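Local coordinates for heterokaryon incompatibility protein s (Podospora anserina, PDB 2WVQ), which forms the [het-s] prion and, by interacting with het-S from incompatible cells, triggers a lethal reaction that blocks viable heterokaryons, at residues 19-24 / 86-91; 56-61 / 189-194; 63-66 / 70-73; 127-132 / 202-207. The protein carries 2 engineered substitutions. All coordinates share one frame; numbering follows the deposited sequence.

Contact 1. Residues 19-24 / 86-91; sequences AGLFNN and SIVEEI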
# COMPACT_ATOMS: atom_id res chain seq x y z
N ALA A 19 16.50 14.35 -2.51
CA ALA A 19 17.63 13.52 -2.95
C ALA A 19 17.96 12.41 -1.94
O ALA A 19 18.22 11.24 -2.29
CB ALA A 19 18.88 14.41 -3.23
N GLY A 20 17.96 12.80 -0.69
CA GLY A 20 18.20 11.91 0.42
C GLY A 20 17.12 10.84 0.57
O GLY A 20 17.46 9.67 0.77
N LEU A 21 15.85 11.23 0.44
CA LEU A 21 14.70 10.27 0.39
C LEU A 21 14.73 9.39 -0.87
O LEU A 21 14.54 8.18 -0.79
CB LEU A 21 13.37 11.03 0.47
CG LEU A 21 13.05 11.85 1.74
CD1 LEU A 21 11.92 12.88 1.52
CD2 LEU A 21 12.79 10.95 2.98
N PHE A 22 15.00 10.00 -2.02
CA PHE A 22 15.18 9.26 -3.29
C PHE A 22 16.25 8.18 -3.22
O PHE A 22 15.98 7.03 -3.61
CB PHE A 22 15.49 10.17 -4.48
CG PHE A 22 15.85 9.42 -5.73
CD1 PHE A 22 14.84 8.95 -6.59
CD2 PHE A 22 17.15 9.16 -6.04
CE1 PHE A 22 15.16 8.23 -7.73
CE2 PHE A 22 17.51 8.44 -7.23
CZ PHE A 22 16.51 7.99 -8.06
N ASN A 23 17.44 8.53 -2.72
CA ASN A 23 18.56 7.56 -2.62
C ASN A 23 18.22 6.41 -1.66
O ASN A 23 18.59 5.27 -1.91
CB ASN A 23 19.91 8.23 -2.28
CG ASN A 23 20.44 9.12 -3.43
OD1 ASN A 23 20.37 8.75 -4.61
ND2 ASN A 23 20.90 10.31 -3.09
N ASN A 24 17.49 6.73 -0.61
CA ASN A 24 16.91 5.71 0.31
C ASN A 24 15.93 4.71 -0.32
O ASN A 24 16.00 3.51 -0.02
CB ASN A 24 16.34 6.40 1.57
CG ASN A 24 17.45 7.05 2.42
OD1 ASN A 24 18.63 6.71 2.27
ND2 ASN A 24 17.08 7.97 3.31
N SER A 86 6.76 14.10 -1.83
CA SER A 86 5.64 13.26 -1.44
C SER A 86 5.72 11.87 -2.05
O SER A 86 5.49 10.89 -1.35
CB SER A 86 4.34 13.94 -1.81
OG SER A 86 3.26 13.25 -1.23
N ILE A 87 6.06 11.76 -3.33
CA ILE A 87 6.06 10.47 -4.04
C ILE A 87 7.11 9.53 -3.46
O ILE A 87 6.89 8.34 -3.22
CB ILE A 87 6.28 10.63 -5.56
CG1 ILE A 87 5.02 11.12 -6.24
CG2 ILE A 87 6.67 9.27 -6.16
CD1 ILE A 87 5.24 11.93 -7.52
N VAL A 88 8.28 10.11 -3.23
CA VAL A 88 9.41 9.40 -2.68
C VAL A 88 9.13 8.97 -1.18
O VAL A 88 9.45 7.86 -0.78
CB VAL A 88 10.62 10.35 -3.00
CG1 VAL A 88 11.25 11.08 -1.81
CG2 VAL A 88 11.49 9.81 -4.17
N GLU A 89 8.46 9.83 -0.40
CA GLU A 89 8.04 9.46 0.96
C GLU A 89 7.04 8.28 0.88
O GLU A 89 7.18 7.31 1.61
CB GLU A 89 7.42 10.64 1.73
CG GLU A 89 8.41 11.65 2.23
CD GLU A 89 7.79 12.97 2.62
OE1 GLU A 89 8.49 13.76 3.28
OE2 GLU A 89 6.63 13.25 2.25
N GLU A 90 6.07 8.36 -0.04
CA GLU A 90 5.12 7.25 -0.27
C GLU A 90 5.78 5.92 -0.77
O GLU A 90 5.35 4.83 -0.36
CB GLU A 90 3.94 7.70 -1.13
CG GLU A 90 2.60 7.11 -0.58
CD GLU A 90 1.39 7.47 -1.39
OE1 GLU A 90 0.55 6.57 -1.61
OE2 GLU A 90 1.27 8.65 -1.80
N ILE A 91 6.83 5.99 -1.60
CA ILE A 91 7.59 4.75 -1.95
C ILE A 91 8.22 4.13 -0.69
O ILE A 91 8.17 2.90 -0.50
CB ILE A 91 8.69 4.97 -3.10
CG1 ILE A 91 8.01 5.31 -4.42
CG2 ILE A 91 9.56 3.69 -3.31
CD1 ILE A 91 8.93 5.96 -5.48
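The ring of Phe22 takes part in this contact through its edge, with the methyl CG2 of Val88 lying beside it near the ring plane. Phe22 also meets the ring of Trp59 on helix 42-62, the two planes inclined at about 50°, and packs on Leu56 of the same helix. With CG anti to the backbone N (chi1 173°), the phenyl group runs off beside Val88, which leaves the base of the side chain to do the touching: Val88 CG2 comes to 3.8 Å from Phe22 CA and 4.0 Å from Phe22 CB. The other valine methyl, CG1, is turned to Leu21, but it is modelled too close to Leu21 CB for its exact position to be trusted. Leu21 CD1 also meets the alkyl part of Glu89, 3.8 Å from its CG. The segments belong to helices 18-28 and 79-108 of the mainly helical globular domain; their axes approach to 9.0 Å and cross at 33°, the helices running in broadly the same direction. Glu89 has a divided role: its methylene lies against Leu21, whereas its carboxylate OE2 makes a salt bridge to Lys100 of the second subunit. Cohesion between these two segments is therefore apolar, from Leu21, Phe22 and Val88 with the methylene of Glu89, while the charge at the border serves the homodimer interface.

Contact 2. Residues 56-61 / 189-194; sequences LSRWGE and EIEIEE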
# COMPACT_ATOMS: atom_id res chain seq x y z
N LEU A 56 13.40 3.65 -11.57
CA LEU A 56 13.42 4.65 -10.51
C LEU A 56 14.79 5.37 -10.54
O LEU A 56 14.87 6.63 -10.54
CB LEU A 56 13.17 4.00 -9.12
CG LEU A 56 13.24 4.87 -7.83
CD1 LEU A 56 12.23 5.97 -7.81
CD2 LEU A 56 13.16 4.07 -6.50
N SER A 57 15.87 4.61 -10.58
CA SER A 57 17.15 5.28 -10.67
C SER A 57 17.36 6.10 -11.98
O SER A 57 18.01 7.14 -11.91
CB SER A 57 18.31 4.36 -10.35
OG SER A 57 18.81 3.71 -11.47
N ARG A 58 16.83 5.64 -13.12
CA ARG A 58 16.86 6.40 -14.35
C ARG A 58 16.28 7.79 -14.17
O ARG A 58 16.84 8.74 -14.70
CB ARG A 58 16.20 5.70 -15.54
CG ARG A 58 16.59 6.28 -16.97
CD ARG A 58 15.80 5.60 -18.08
NE ARG A 58 15.94 4.14 -17.96
CZ ARG A 58 14.96 3.24 -17.82
NH1 ARG A 58 13.69 3.60 -17.82
NH2 ARG A 58 15.27 1.95 -17.72
N TRP A 59 15.17 7.89 -13.42
CA TRP A 59 14.56 9.15 -13.10
C TRP A 59 15.48 10.10 -12.36
O TRP A 59 15.54 11.30 -12.70
CB TRP A 59 13.26 8.99 -12.31
CG TRP A 59 12.66 10.31 -11.98
CD1 TRP A 59 11.84 11.05 -12.77
CD2 TRP A 59 12.85 11.07 -10.78
NE1 TRP A 59 11.52 12.23 -12.15
CE2 TRP A 59 12.12 12.26 -10.92
CE3 TRP A 59 13.57 10.84 -9.59
CZ2 TRP A 59 12.06 13.23 -9.92
CZ3 TRP A 59 13.50 11.81 -8.59
CH2 TRP A 59 12.77 13.00 -8.76
N GLY A 60 16.16 9.61 -11.33
CA GLY A 60 17.09 10.45 -10.58
C GLY A 60 18.20 10.97 -11.47
O GLY A 60 18.65 12.13 -11.32
N GLU A 61 18.65 10.13 -12.41
CA GLU A 61 19.69 10.55 -13.37
C GLU A 61 19.18 11.60 -14.35
O GLU A 61 19.92 12.56 -14.69
CB GLU A 61 20.22 9.32 -14.15
CG GLU A 61 21.40 9.59 -15.11
CD GLU A 61 22.72 9.85 -14.41
OE1 GLU A 61 22.78 9.81 -13.16
OE2 GLU A 61 23.73 10.09 -15.11
N GLU A 189 18.56 3.70 -23.73
CA GLU A 189 19.30 3.24 -24.92
C GLU A 189 20.74 2.92 -24.52
O GLU A 189 21.28 1.87 -24.89
CB GLU A 189 19.25 4.28 -26.03
CG GLU A 189 17.91 4.32 -26.79
CD GLU A 189 17.84 5.44 -27.83
OE1 GLU A 189 18.86 6.15 -28.07
OE2 GLU A 189 16.74 5.61 -28.43
N ILE A 190 21.34 3.83 -23.74
CA ILE A 190 22.68 3.64 -23.17
C ILE A 190 22.77 2.41 -22.21
O ILE A 190 23.78 1.71 -22.19
CB ILE A 190 23.16 4.94 -22.45
CG1 ILE A 190 23.31 6.09 -23.46
CG2 ILE A 190 24.44 4.69 -21.64
CD1 ILE A 190 23.42 7.48 -22.82
N GLU A 191 21.71 2.16 -21.44
CA GLU A 191 21.69 1.02 -20.51
C GLU A 191 21.80 -0.29 -21.26
O GLU A 191 22.45 -1.25 -20.81
CB GLU A 191 20.41 1.01 -19.69
CG GLU A 191 20.24 2.21 -18.80
CD GLU A 191 18.89 2.24 -18.12
OE1 GLU A 191 18.06 1.33 -18.34
OE2 GLU A 191 18.67 3.19 -17.35
N ILE A 192 21.17 -0.30 -22.43
CA ILE A 192 20.98 -1.47 -23.25
C ILE A 192 22.07 -1.66 -24.35
O ILE A 192 22.03 -2.63 -25.11
CB ILE A 192 19.52 -1.44 -23.83
CG1 ILE A 192 18.79 -2.75 -23.54
CG2 ILE A 192 19.47 -0.99 -25.31
CD1 ILE A 192 17.39 -2.53 -23.04
N GLU A 193 23.04 -0.75 -24.44
CA GLU A 193 24.06 -0.88 -25.48
C GLU A 193 25.09 -1.99 -25.27
O GLU A 193 25.70 -2.46 -26.24
CB GLU A 193 24.72 0.47 -25.86
CG GLU A 193 25.38 1.25 -24.74
CD GLU A 193 26.30 2.33 -25.30
OE1 GLU A 193 25.90 3.52 -25.32
OE2 GLU A 193 27.41 1.99 -25.73
N GLU A 194 25.27 -2.45 -24.04
CA GLU A 194 26.25 -3.51 -23.78
C GLU A 194 25.68 -4.92 -23.98
O GLU A 194 26.41 -5.91 -24.11
CB GLU A 194 26.85 -3.35 -22.39
CG GLU A 194 28.19 -4.00 -22.21
CD GLU A 194 29.19 -3.06 -21.57
OE1 GLU A 194 28.78 -1.99 -21.07
OE2 GLU A 194 30.40 -3.40 -21.57
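Arg58 reaches from helix 42-62 toward Glu191; its carbons run alongside the carboxylate, and only the nitrogens reach bonding distance. CB stands about 4.0 Å from Glu191 OE2, and CG and CD pass alongside the same oxygen without bonding to it. CG lies anti to the backbone N, and the chain stays extended until it bends at chi3 (-53°), which turns the guanidinium edge onto the acid. NE then donates to Glu191 OE2 at 3.0 Å, the oxygen being met from above the carboxylate plane. CZ sits equally far from Glu191 OE1 and OE2, 3.7 Å from each. Farther out, NH2 donates to Glu191 OE1 at 2.9 Å, on the syn side and with an N-H...O angle of 162°. This is a side-on, two-pronged salt bridge, NE and one NH2 hydrogen each taking a separate oxygen; it ties helix 42-62 to the last turn of helix 181-191 within the helical globular domain. Both oxygens lie close to the guanidinium plane, yet the two flat groups are twisted 44° apart, and the tilt is felt mainly at OE2. NH2 has a second acid in Asp212, also as a salt bridge. Glu191 OE2 is likewise shared, with Arg140 of helix 124-140, whose NH1 bonds to Ser57 OG one residue before Arg58.

Contact 3. Residues 63-66 / 70-73; sequences VKIN and RFHS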
# COMPACT_ATOMS: atom_id res chain seq x y z
N VAL A 63 16.73 13.78 -14.03
CA VAL A 63 16.49 15.00 -13.28
C VAL A 63 17.77 15.59 -12.61
O VAL A 63 17.72 16.66 -12.04
CB VAL A 63 15.38 14.57 -12.27
CG1 VAL A 63 15.87 14.41 -10.81
CG2 VAL A 63 14.10 15.25 -12.53
N LYS A 64 18.91 14.88 -12.68
CA LYS A 64 20.15 15.31 -12.02
C LYS A 64 19.93 15.52 -10.51
O LYS A 64 20.30 16.55 -9.92
CB LYS A 64 20.72 16.59 -12.70
CG LYS A 64 20.91 16.41 -14.19
CD LYS A 64 21.59 17.63 -14.86
CE LYS A 64 22.39 17.20 -16.11
NZ LYS A 64 21.53 16.68 -17.22
N ILE A 65 19.30 14.52 -9.90
CA ILE A 65 18.90 14.54 -8.50
C ILE A 65 20.01 14.91 -7.52
O ILE A 65 19.77 15.62 -6.54
CB ILE A 65 18.24 13.11 -8.10
CG1 ILE A 65 17.69 13.12 -6.67
CG2 ILE A 65 19.24 11.99 -8.26
CD1 ILE A 65 16.27 13.65 -6.50
N ASN A 66 21.22 14.44 -7.78
CA ASN A 66 22.35 14.70 -6.89
C ASN A 66 23.10 16.03 -7.09
O ASN A 66 23.90 16.42 -6.24
CB ASN A 66 23.32 13.54 -7.00
CG ASN A 66 22.82 12.33 -6.33
OD1 ASN A 66 23.02 11.22 -6.83
ND2 ASN A 66 22.09 12.52 -5.20
N ARG A 70 17.62 22.27 -5.95
CA ARG A 70 16.19 22.15 -5.64
C ARG A 70 15.90 20.90 -4.80
O ARG A 70 15.07 20.94 -3.91
CB ARG A 70 15.32 22.07 -6.92
CG ARG A 70 14.88 23.40 -7.50
CD ARG A 70 14.07 23.20 -8.78
NE ARG A 70 14.58 22.14 -9.65
CZ ARG A 70 13.91 21.66 -10.70
NH1 ARG A 70 14.42 20.70 -11.45
NH2 ARG A 70 12.71 22.15 -10.99
N PHE A 71 16.62 19.81 -5.08
CA PHE A 71 16.40 18.50 -4.42
C PHE A 71 17.11 18.39 -3.09
O PHE A 71 16.91 17.41 -2.38
CB PHE A 71 16.84 17.34 -5.31
CG PHE A 71 16.17 17.33 -6.62
CD1 PHE A 71 16.92 17.40 -7.79
CD2 PHE A 71 14.78 17.27 -6.71
CE1 PHE A 71 16.31 17.41 -9.03
CE2 PHE A 71 14.15 17.27 -7.93
CZ PHE A 71 14.93 17.36 -9.11
N HIS A 72 17.90 19.41 -2.73
CA HIS A 72 18.70 19.36 -1.50
C HIS A 72 18.20 20.22 -0.34
O HIS A 72 18.86 20.33 0.70
CB HIS A 72 20.19 19.59 -1.80
CG HIS A 72 20.80 18.45 -2.55
ND1 HIS A 72 20.50 18.19 -3.87
CD2 HIS A 72 21.62 17.45 -2.14
CE1 HIS A 72 21.13 17.09 -4.25
NE2 HIS A 72 21.82 16.62 -3.22
N SER A 73 17.02 20.82 -0.51
CA SER A 73 16.39 21.63 0.52
C SER A 73 15.30 20.86 1.25
O SER A 73 14.60 20.05 0.66
CB SER A 73 15.78 22.89 -0.09
OG SER A 73 14.98 22.55 -1.20
O HOH W 1 16.66 18.87 -12.76
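A Schellman motif ends helix 42-62, and the chain leaving it folds back so that Val63 and Ile65 pack against Phe71 in the same loop. Lys64 is the residue with positive phi (57°), and the reversal it makes sets its two apolar neighbours against the aromatic ring. Two conformers of Phe71 are modelled, and the ring contacts given here hold for one of them. Val63 CG1 approaches the far rim of the ring, 3.5 Å from Phe71 CE1, while Val63 O lies at the ring edge, 3.4 Å from the same carbon. Ile65 comes from a different direction: its CG1 is anti to the backbone N (chi1 -175°), and CD1 lies over one face, 4.0 Å from the Phe71 centroid and offset toward the rim, a CH-pi contact. The two side chains meet at about a right angle. His72 turns a ring edge to the backbone, its CE1 3.0 Å from Ile65 O. Beyond the apolar core, a water donates to Val63 O at 2.6 Å and weakly accepts from Arg70 NH1, whose salt bridge to Asp68 lies within the loop. Ile65 O, by contrast, is buried here without a polar partner in the model. The imidazole C-H beside it, on a ring whose ND1 is bonded to Asp68 O, probably offers that oxygen some electrostatic compensation.

Contact 4. Residues 127-132 / 202-207; sequences RALHRR and TILKDA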
# COMPACT_ATOMS: atom_id res chain seq x y z
N ARG A 127 20.98 -14.66 -14.36
CA ARG A 127 21.92 -14.14 -13.39
C ARG A 127 22.77 -12.97 -13.98
O ARG A 127 23.00 -11.99 -13.29
CB ARG A 127 22.73 -15.26 -12.76
CG ARG A 127 23.84 -14.78 -11.81
CD ARG A 127 24.86 -15.88 -11.46
NE ARG A 127 24.21 -17.14 -11.14
CZ ARG A 127 24.26 -18.24 -11.87
NH1 ARG A 127 24.97 -18.27 -12.99
NH2 ARG A 127 23.61 -19.32 -11.48
N ALA A 128 23.20 -13.06 -15.25
CA ALA A 128 23.95 -11.97 -15.91
C ALA A 128 23.13 -10.67 -16.05
O ALA A 128 23.65 -9.57 -15.85
CB ALA A 128 24.48 -12.41 -17.25
N LEU A 129 21.84 -10.82 -16.40
CA LEU A 129 20.91 -9.70 -16.47
C LEU A 129 20.75 -9.04 -15.09
O LEU A 129 20.85 -7.82 -14.97
CB LEU A 129 19.57 -10.12 -17.07
CG LEU A 129 19.11 -9.56 -18.44
CD1 LEU A 129 20.26 -8.98 -19.27
CD2 LEU A 129 18.28 -10.56 -19.27
N HIS A 130 20.56 -9.87 -14.06
CA HIS A 130 20.43 -9.41 -12.68
C HIS A 130 21.65 -8.57 -12.28
O HIS A 130 21.51 -7.42 -11.86
CB HIS A 130 20.24 -10.61 -11.74
CG HIS A 130 20.25 -10.26 -10.28
ND1 HIS A 130 19.25 -9.52 -9.67
CD2 HIS A 130 21.15 -10.55 -9.31
CE1 HIS A 130 19.55 -9.36 -8.40
NE2 HIS A 130 20.70 -9.97 -8.15
N ARG A 131 22.84 -9.13 -12.50
CA ARG A 131 24.08 -8.41 -12.20
C ARG A 131 24.28 -7.14 -13.03
O ARG A 131 24.68 -6.13 -12.47
CB ARG A 131 25.27 -9.35 -12.23
CG ARG A 131 25.22 -10.28 -11.05
CD ARG A 131 25.96 -11.56 -11.28
NE ARG A 131 25.92 -12.35 -10.05
CZ ARG A 131 26.69 -13.40 -9.77
NH1 ARG A 131 27.59 -13.84 -10.64
NH2 ARG A 131 26.53 -14.02 -8.60
N ARG A 132 23.97 -7.18 -14.33
CA ARG A 132 24.00 -5.99 -15.20
C ARG A 132 23.03 -4.88 -14.74
O ARG A 132 23.40 -3.71 -14.66
CB ARG A 132 23.70 -6.39 -16.66
CG ARG A 132 23.37 -5.23 -17.60
CD ARG A 132 23.46 -5.63 -19.07
NE ARG A 132 24.83 -5.53 -19.57
CZ ARG A 132 25.66 -6.56 -19.73
NH1 ARG A 132 25.27 -7.80 -19.45
NH2 ARG A 132 26.89 -6.34 -20.18
N THR A 202 15.26 -9.97 -25.52
CA THR A 202 13.86 -10.43 -25.48
C THR A 202 13.36 -10.53 -24.05
O THR A 202 12.22 -10.18 -23.76
CB THR A 202 13.70 -11.81 -26.13
OG1 THR A 202 14.39 -11.81 -27.38
CG2 THR A 202 12.22 -12.16 -26.35
N ILE A 203 14.23 -11.02 -23.17
CA ILE A 203 13.95 -11.13 -21.73
C ILE A 203 13.67 -9.76 -21.08
O ILE A 203 12.71 -9.61 -20.30
CB ILE A 203 15.09 -11.90 -20.97
CG1 ILE A 203 15.02 -13.40 -21.31
CG2 ILE A 203 15.02 -11.65 -19.42
CD1 ILE A 203 16.13 -14.23 -20.70
N LEU A 204 14.49 -8.76 -21.41
CA LEU A 204 14.27 -7.38 -20.93
C LEU A 204 12.99 -6.76 -21.53
O LEU A 204 12.19 -6.19 -20.81
CB LEU A 204 15.48 -6.48 -21.24
CG LEU A 204 16.83 -6.75 -20.59
CD1 LEU A 204 17.84 -5.77 -21.20
CD2 LEU A 204 16.76 -6.57 -19.04
N LYS A 205 12.83 -6.86 -22.85
CA LYS A 205 11.60 -6.48 -23.56
C LYS A 205 10.35 -7.05 -22.84
O LYS A 205 9.42 -6.30 -22.52
CB LYS A 205 11.65 -6.95 -25.02
CG LYS A 205 10.60 -6.34 -25.92
CD LYS A 205 10.38 -7.18 -27.16
CE LYS A 205 9.13 -6.72 -27.93
NZ LYS A 205 8.79 -7.59 -29.10
N ASP A 206 10.35 -8.37 -22.56
CA ASP A 206 9.23 -9.03 -21.90
C ASP A 206 9.06 -8.60 -20.43
O ASP A 206 7.95 -8.23 -20.04
CB ASP A 206 9.36 -10.55 -21.97
CG ASP A 206 9.12 -11.10 -23.37
OD1 ASP A 206 8.51 -10.41 -24.22
OD2 ASP A 206 9.54 -12.25 -23.61
N ALA A 207 10.13 -8.69 -19.64
CA ALA A 207 10.06 -8.37 -18.19
C ALA A 207 9.75 -6.91 -17.89
O ALA A 207 9.09 -6.62 -16.91
CB ALA A 207 11.34 -8.82 -17.46
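Helices 124-140 and 198-207 come together at Leu129 and Leu204, whose CA atoms, 8.3 Å apart, are the nearest across the two segments. Both segments are helical throughout, 202-207 forming the final turns of its helix, and at this spacing the gap is bridged by side chains alone. Leu129 is directed toward the other helix and meets two neighbours, Ile203 through the methyl CD2 and Leu204 through the branch carbon CG. Its CD2 presses on Ile203 CG2 at 3.4 Å, tighter than methyl groups usually sit, with Ile203 CB behind at 3.9 Å. Its CG meets Leu204 CD2, also at 3.9 Å. Ile203 has CG2 anti to the backbone N, which leaves that methyl turned to the leucine. The torsions of Leu129 are unusual (chi1 -114°, chi2 18°), so either the side chain is strained by its surroundings or its placement is imperfect. Leu47 of helix 42-62 touches both Leu129 and Ile203, while Leu204 also packs on Leu133 and on Met215 of helix 213-224, making this a meeting point of four helices in the globular domain. Because the touching atoms are all aliphatic carbon, attraction across the interface depends on dispersion and the exclusion of water, without directional bonds to fix the register of the helices.

Contacts 1, 2 and 3 form one touching group within the globular domain, to which contact 4 is joined through contact 2. Contacts 1 and 3 are neighbours, their centres about 12 Å apart, joined by a probable backbone hydrogen bond of 3.1 Å from Ala19 N to Phe71 O. Contact 2 adjoins both: Gly60 O lies 2.9 Å from Ile65 N, probably a hydrogen bond of the helix end, and Phe22 CZ packs on Gly60 CA. Contact 4 lies across the chain's centre from contacts 1 and 3, about 15 Å and 17 Å away between nearest atoms, and touches only contact 2, where Ile192 CD1 meets Leu204 CD1 at 3.7 Å. Of the four, contact 1 alone reaches the second subunit.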